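PatF (Prochloron didemni, PDB 4BG2) is a prenyltransferase homologue of the patellamide pathway, which makes cyclic cyanobactin natural products, though its own catalytic activity is uncertain. Local coordinates at residues V220-G231 and I242-I250. Sequence-based numbering, arbitrary orientation.
Sequences VNSIFREGYLFG and ILFFYHSII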
loop_
_atom_site.group_PDB
_atom_site.type_symbol
_atom_site.label_atom_id
_atom_site.label_comp_id
_atom_site.label_asym_id
_atom_site.label_seq_id
_atom_site.Cartn_x
_atom_site.Cartn_y
_atom_site.Cartn_z
ATOM N N VAL A 220 12.075 15.725 -7.376
ATOM C CA VAL A 220 10.870 15.498 -6.556
ATOM C C VAL A 220 9.929 16.694 -6.579
ATOM O O VAL A 220 8.733 16.548 -6.864
ATOM C CB VAL A 220 11.214 15.178 -5.087
ATOM C CG1 VAL A 220 9.958 15.229 -4.214
ATOM C CG2 VAL A 220 11.830 13.790 -5.006
ATOM N N ASN A 221 10.473 17.878 -6.321
ATOM C CA ASN A 221 9.676 19.105 -6.357
ATOM C C ASN A 221 9.010 19.392 -7.688
ATOM O O ASN A 221 7.916 19.945 -7.710
ATOM C CB ASN A 221 10.480 20.314 -5.872
ATOM C CG ASN A 221 10.443 20.432 -4.357
ATOM O OD1 ASN A 221 9.455 20.927 -3.792
ATOM N ND2 ASN A 221 11.474 19.906 -3.687
ATOM N N SER A 222 9.621 18.962 -8.788
ATOM C CA SER A 222 9.061 19.247 -10.104
ATOM C C SER A 222 7.905 18.347 -10.501
ATOM O O SER A 222 7.157 18.710 -11.396
ATOM C CB SER A 222 10.141 19.206 -11.184
ATOM O OG SER A 222 10.424 17.876 -11.541
ATOM N N ILE A 223 7.752 17.191 -9.842
ATOM C CA ILE A 223 6.690 16.231 -10.191
ATOM C C ILE A 223 5.632 15.992 -9.111
ATOM O O ILE A 223 4.564 15.507 -9.420
ATOM C CB ILE A 223 7.246 14.842 -10.614
ATOM C CG1 ILE A 223 8.079 14.235 -9.488
ATOM C CG2 ILE A 223 8.048 14.972 -11.917
ATOM C CD1 ILE A 223 8.508 12.798 -9.711
ATOM N N PHE A 224 5.911 16.330 -7.854
ATOM C CA PHE A 224 5.072 15.818 -6.771
ATOM C C PHE A 224 3.651 16.361 -6.739
ATOM O O PHE A 224 2.778 15.723 -6.185
ATOM C CB PHE A 224 5.759 15.950 -5.401
ATOM C CG PHE A 224 5.602 17.292 -4.750
ATOM C CD1 PHE A 224 6.354 18.368 -5.170
ATOM C CD2 PHE A 224 4.727 17.459 -3.689
ATOM C CE1 PHE A 224 6.219 19.611 -4.568
ATOM C CE2 PHE A 224 4.583 18.684 -3.084
ATOM C CZ PHE A 224 5.335 19.761 -3.514
ATOM N N ARG A 225 3.425 17.510 -7.357
ATOM C CA ARG A 225 2.098 18.133 -7.437
ATOM C C ARG A 225 1.347 17.816 -8.723
ATOM O O ARG A 225 0.217 18.251 -8.882
ATOM C CB ARG A 225 2.231 19.650 -7.357
ATOM C CG ARG A 225 2.840 20.152 -6.064
ATOM C CD ARG A 225 3.259 21.601 -6.232
ATOM N NE ARG A 225 3.327 22.290 -4.952
ATOM C CZ ARG A 225 3.821 23.508 -4.782
ATOM N NH1 ARG A 225 4.307 24.192 -5.815
ATOM N NH2 ARG A 225 3.838 24.040 -3.565
ATOM N N GLU A 226 1.974 17.071 -9.627
ATOM C CA GLU A 226 1.380 16.711 -10.924
ATOM C C GLU A 226 0.294 15.629 -10.887
ATOM O O GLU A 226 -0.537 15.557 -11.791
ATOM C CB GLU A 226 2.478 16.277 -11.899
ATOM C CG GLU A 226 3.413 17.418 -12.266
ATOM C CD GLU A 226 2.657 18.641 -12.738
ATOM O OE1 GLU A 226 1.919 18.536 -13.743
ATOM O OE2 GLU A 226 2.790 19.700 -12.088
ATOM N N GLY A 227 0.324 14.772 -9.870
ATOM C CA GLY A 227 -0.722 13.771 -9.684
ATOM C C GLY A 227 -1.753 14.320 -8.725
ATOM O O GLY A 227 -1.668 15.467 -8.311
ATOM N N TYR A 228 -2.716 13.503 -8.338
ATOM C CA TYR A 228 -3.741 13.972 -7.409
ATOM C C TYR A 228 -3.316 13.816 -5.941
ATOM O O TYR A 228 -3.908 14.422 -5.052
ATOM C CB TYR A 228 -5.082 13.280 -7.665
ATOM C CG TYR A 228 -5.150 11.820 -7.288
ATOM C CD1 TYR A 228 -5.492 11.420 -5.986
ATOM C CD2 TYR A 228 -4.917 10.828 -8.233
ATOM C CE1 TYR A 228 -5.567 10.069 -5.637
ATOM C CE2 TYR A 228 -5.005 9.481 -7.894
ATOM C CZ TYR A 228 -5.330 9.113 -6.594
ATOM O OH TYR A 228 -5.414 7.782 -6.248
ATOM N N LEU A 229 -2.293 13.015 -5.686
ATOM C CA LEU A 229 -1.842 12.800 -4.312
ATOM C C LEU A 229 -0.374 12.530 -4.317
ATOM O O LEU A 229 0.146 11.896 -5.221
ATOM C CB LEU A 229 -2.620 11.627 -3.661
ATOM C CG LEU A 229 -2.479 11.326 -2.149
ATOM C CD1 LEU A 229 -2.829 12.510 -1.268
ATOM C CD2 LEU A 229 -3.362 10.139 -1.753
ATOM N N PHE A 230 0.297 12.982 -3.274
ATOM C CA PHE A 230 1.711 12.704 -3.063
ATOM C C PHE A 230 1.840 12.182 -1.650
ATOM O O PHE A 230 1.204 12.719 -0.723
ATOM C CB PHE A 230 2.531 13.995 -3.221
ATOM C CG PHE A 230 3.968 13.867 -2.765
ATOM C CD1 PHE A 230 4.866 13.068 -3.470
ATOM C CD2 PHE A 230 4.419 14.547 -1.655
ATOM C CE1 PHE A 230 6.180 12.941 -3.054
ATOM C CE2 PHE A 230 5.720 14.426 -1.231
ATOM C CZ PHE A 230 6.613 13.625 -1.941
ATOM N N GLY A 231 2.642 11.147 -1.474
ATOM C CA GLY A 231 2.869 10.575 -0.141
ATOM C C GLY A 231 4.300 10.133 0.039
ATOM O O GLY A 231 5.026 9.920 -0.917
ATOM N N ILE A 242 10.255 6.226 1.186
ATOM C CA ILE A 242 9.765 5.860 -0.124
ATOM C C ILE A 242 8.639 6.818 -0.497
ATOM O O ILE A 242 7.749 7.079 0.301
ATOM C CB ILE A 242 9.366 4.373 -0.190
ATOM C CG1 ILE A 242 8.882 4.009 -1.588
ATOM C CG2 ILE A 242 8.299 4.025 0.836
ATOM C CD1 ILE A 242 8.985 2.534 -1.850
ATOM N N LEU A 243 8.757 7.429 -1.677
ATOM C CA LEU A 243 7.841 8.464 -2.122
ATOM C C LEU A 243 6.839 7.826 -3.018
ATOM O O LEU A 243 7.195 6.961 -3.788
ATOM C CB LEU A 243 8.573 9.588 -2.887
ATOM C CG LEU A 243 9.829 10.167 -2.238
ATOM C CD1 LEU A 243 10.415 11.311 -3.079
ATOM C CD2 LEU A 243 9.545 10.663 -0.821
ATOM N N PHE A 244 5.584 8.238 -2.916
ATOM C CA PHE A 244 4.525 7.677 -3.724
ATOM C C PHE A 244 3.944 8.833 -4.525
ATOM O O PHE A 244 3.611 9.859 -3.954
ATOM C CB PHE A 244 3.400 7.098 -2.845
ATOM C CG PHE A 244 3.594 5.684 -2.430
ATOM C CD1 PHE A 244 4.632 5.322 -1.574
ATOM C CD2 PHE A 244 2.656 4.697 -2.795
ATOM C CE1 PHE A 244 4.769 3.984 -1.152
ATOM C CE2 PHE A 244 2.791 3.390 -2.368
ATOM C CZ PHE A 244 3.848 3.031 -1.539
ATOM N N PHE A 245 3.755 8.616 -5.821
ATOM C CA PHE A 245 3.136 9.592 -6.705
ATOM C C PHE A 245 1.888 8.964 -7.323
ATOM O O PHE A 245 2.027 8.096 -8.170
ATOM C CB PHE A 245 4.129 9.991 -7.790
ATOM C CG PHE A 245 5.432 10.490 -7.250
ATOM C CD1 PHE A 245 5.577 11.828 -6.886
ATOM C CD2 PHE A 245 6.500 9.635 -7.088
ATOM C CE1 PHE A 245 6.775 12.291 -6.380
ATOM C CE2 PHE A 245 7.696 10.086 -6.580
ATOM C CZ PHE A 245 7.837 11.415 -6.220
ATOM N N TYR A 246 0.697 9.410 -6.900
ATOM C CA TYR A 246 -0.587 8.863 -7.360
ATOM C C TYR A 246 -1.150 9.645 -8.551
ATOM O O TYR A 246 -1.224 10.863 -8.516
ATOM C CB TYR A 246 -1.623 8.809 -6.212
ATOM C CG TYR A 246 -1.593 7.485 -5.393
ATOM C CD1 TYR A 246 -2.371 6.381 -5.803
ATOM C CD2 TYR A 246 -0.820 7.333 -4.248
ATOM C CE1 TYR A 246 -2.369 5.173 -5.099
ATOM C CE2 TYR A 246 -0.811 6.116 -3.532
ATOM C CZ TYR A 246 -1.582 5.038 -3.974
ATOM O OH TYR A 246 -1.607 3.806 -3.305
ATOM N N HIS A 247 -1.540 8.927 -9.600
ATOM C CA HIS A 247 -2.120 9.518 -10.803
ATOM C C HIS A 247 -3.398 8.806 -11.212
ATOM O O HIS A 247 -3.477 7.574 -11.160
ATOM C CB HIS A 247 -1.133 9.432 -11.958
ATOM C CG HIS A 247 0.040 10.336 -11.802
ATOM N ND1 HIS A 247 0.083 11.595 -12.359
ATOM C CD2 HIS A 247 1.206 10.173 -11.134
ATOM C CE1 HIS A 247 1.235 12.165 -12.047
ATOM N NE2 HIS A 247 1.932 11.324 -11.303
ATOM N N SER A 248 -4.385 9.587 -11.640
ATOM C CA SER A 248 -5.650 9.035 -12.076
ATOM C C SER A 248 -5.697 8.884 -13.598
ATOM O O SER A 248 -6.582 8.238 -14.109
ATOM C CB SER A 248 -6.812 9.901 -11.579
ATOM O OG SER A 248 -6.705 11.203 -12.099
ATOM N N ILE A 249 -4.730 9.463 -14.303
ATOM C CA ILE A 249 -4.621 9.311 -15.747
ATOM C C ILE A 249 -3.310 8.606 -16.071
ATOM O O ILE A 249 -2.225 9.186 -15.984
ATOM C CB ILE A 249 -4.694 10.663 -16.491
ATOM C CG1 ILE A 249 -5.748 11.575 -15.840
ATOM C CG2 ILE A 249 -5.024 10.431 -17.967
ATOM C CD1 ILE A 249 -5.854 12.952 -16.467
ATOM N N ILE A 250 -3.428 7.348 -16.475
ATOM C CA ILE A 250 -2.275 6.490 -16.716
ATOM C C ILE A 250 -1.308 7.069 -17.751
ATOM O O ILE A 250 -0.092 6.989 -17.578
ATOM C CB ILE A 250 -2.718 5.076 -17.141
ATOM C CG1 ILE A 250 -3.503 4.428 -15.999
ATOM C CG2 ILE A 250 -1.504 4.216 -17.497
ATOM C CD1 ILE A 250 -4.137 3.102 -16.356
HETATM O O HOH W 1 3.333 13.005 -9.436
#
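Phe-244 and Gly-231 hydrogen-bond in both directions (Phe-244 N to Gly-231 O, 2.7 Å), and Tyr-246 N adds a bond to Leu-229 O at 3.1 Å. Strand axes at 170° confirm an antiparallel hairpin in a closed barrel consistent with the ABBA prenyltransferase fold. Ahead of Leu-229 the pairing weakens, Tyr-228 N making a weak bond to Tyr-246 O.

There His-247 takes over. Its CB points away from 220-231, but with CG anti to the carbonyl carbon (chi1 -70°) the ring swings back. CG, then ND1 and CE1, pass Gly-227 CA, which sits over one ring face in a CH-pi contact, 3.5 Å from His-247 CE1. At the tip, His-247 NE2 lies 2.9 Å from a water that donates to Ile-223 O at 2.8 Å. Replacing His-247 by an alanine removes the imidazole, which is likely to leave Gly-227 CA without its CH-pi partner and the water without its link to the strand.

On the helix-covered face, Val-220 CG2 meets Leu-243 CD1 tip to tip at 3.4 Å. Ile-223 CD1 rests over the Phe-245 ring, 3.8 Å from Phe-245 CZ, while Phe-230 lies alongside, ring planes oblique at 39°. On the other face Tyr-246 CB sits over the Tyr-228 ring and Tyr-246 OH hydrogen-bonds to Glu-51. The chemistry implies division of labour: backbone bonds fix register, apolar groups seat helix 218-223, and one water joins its following turn to the strand end.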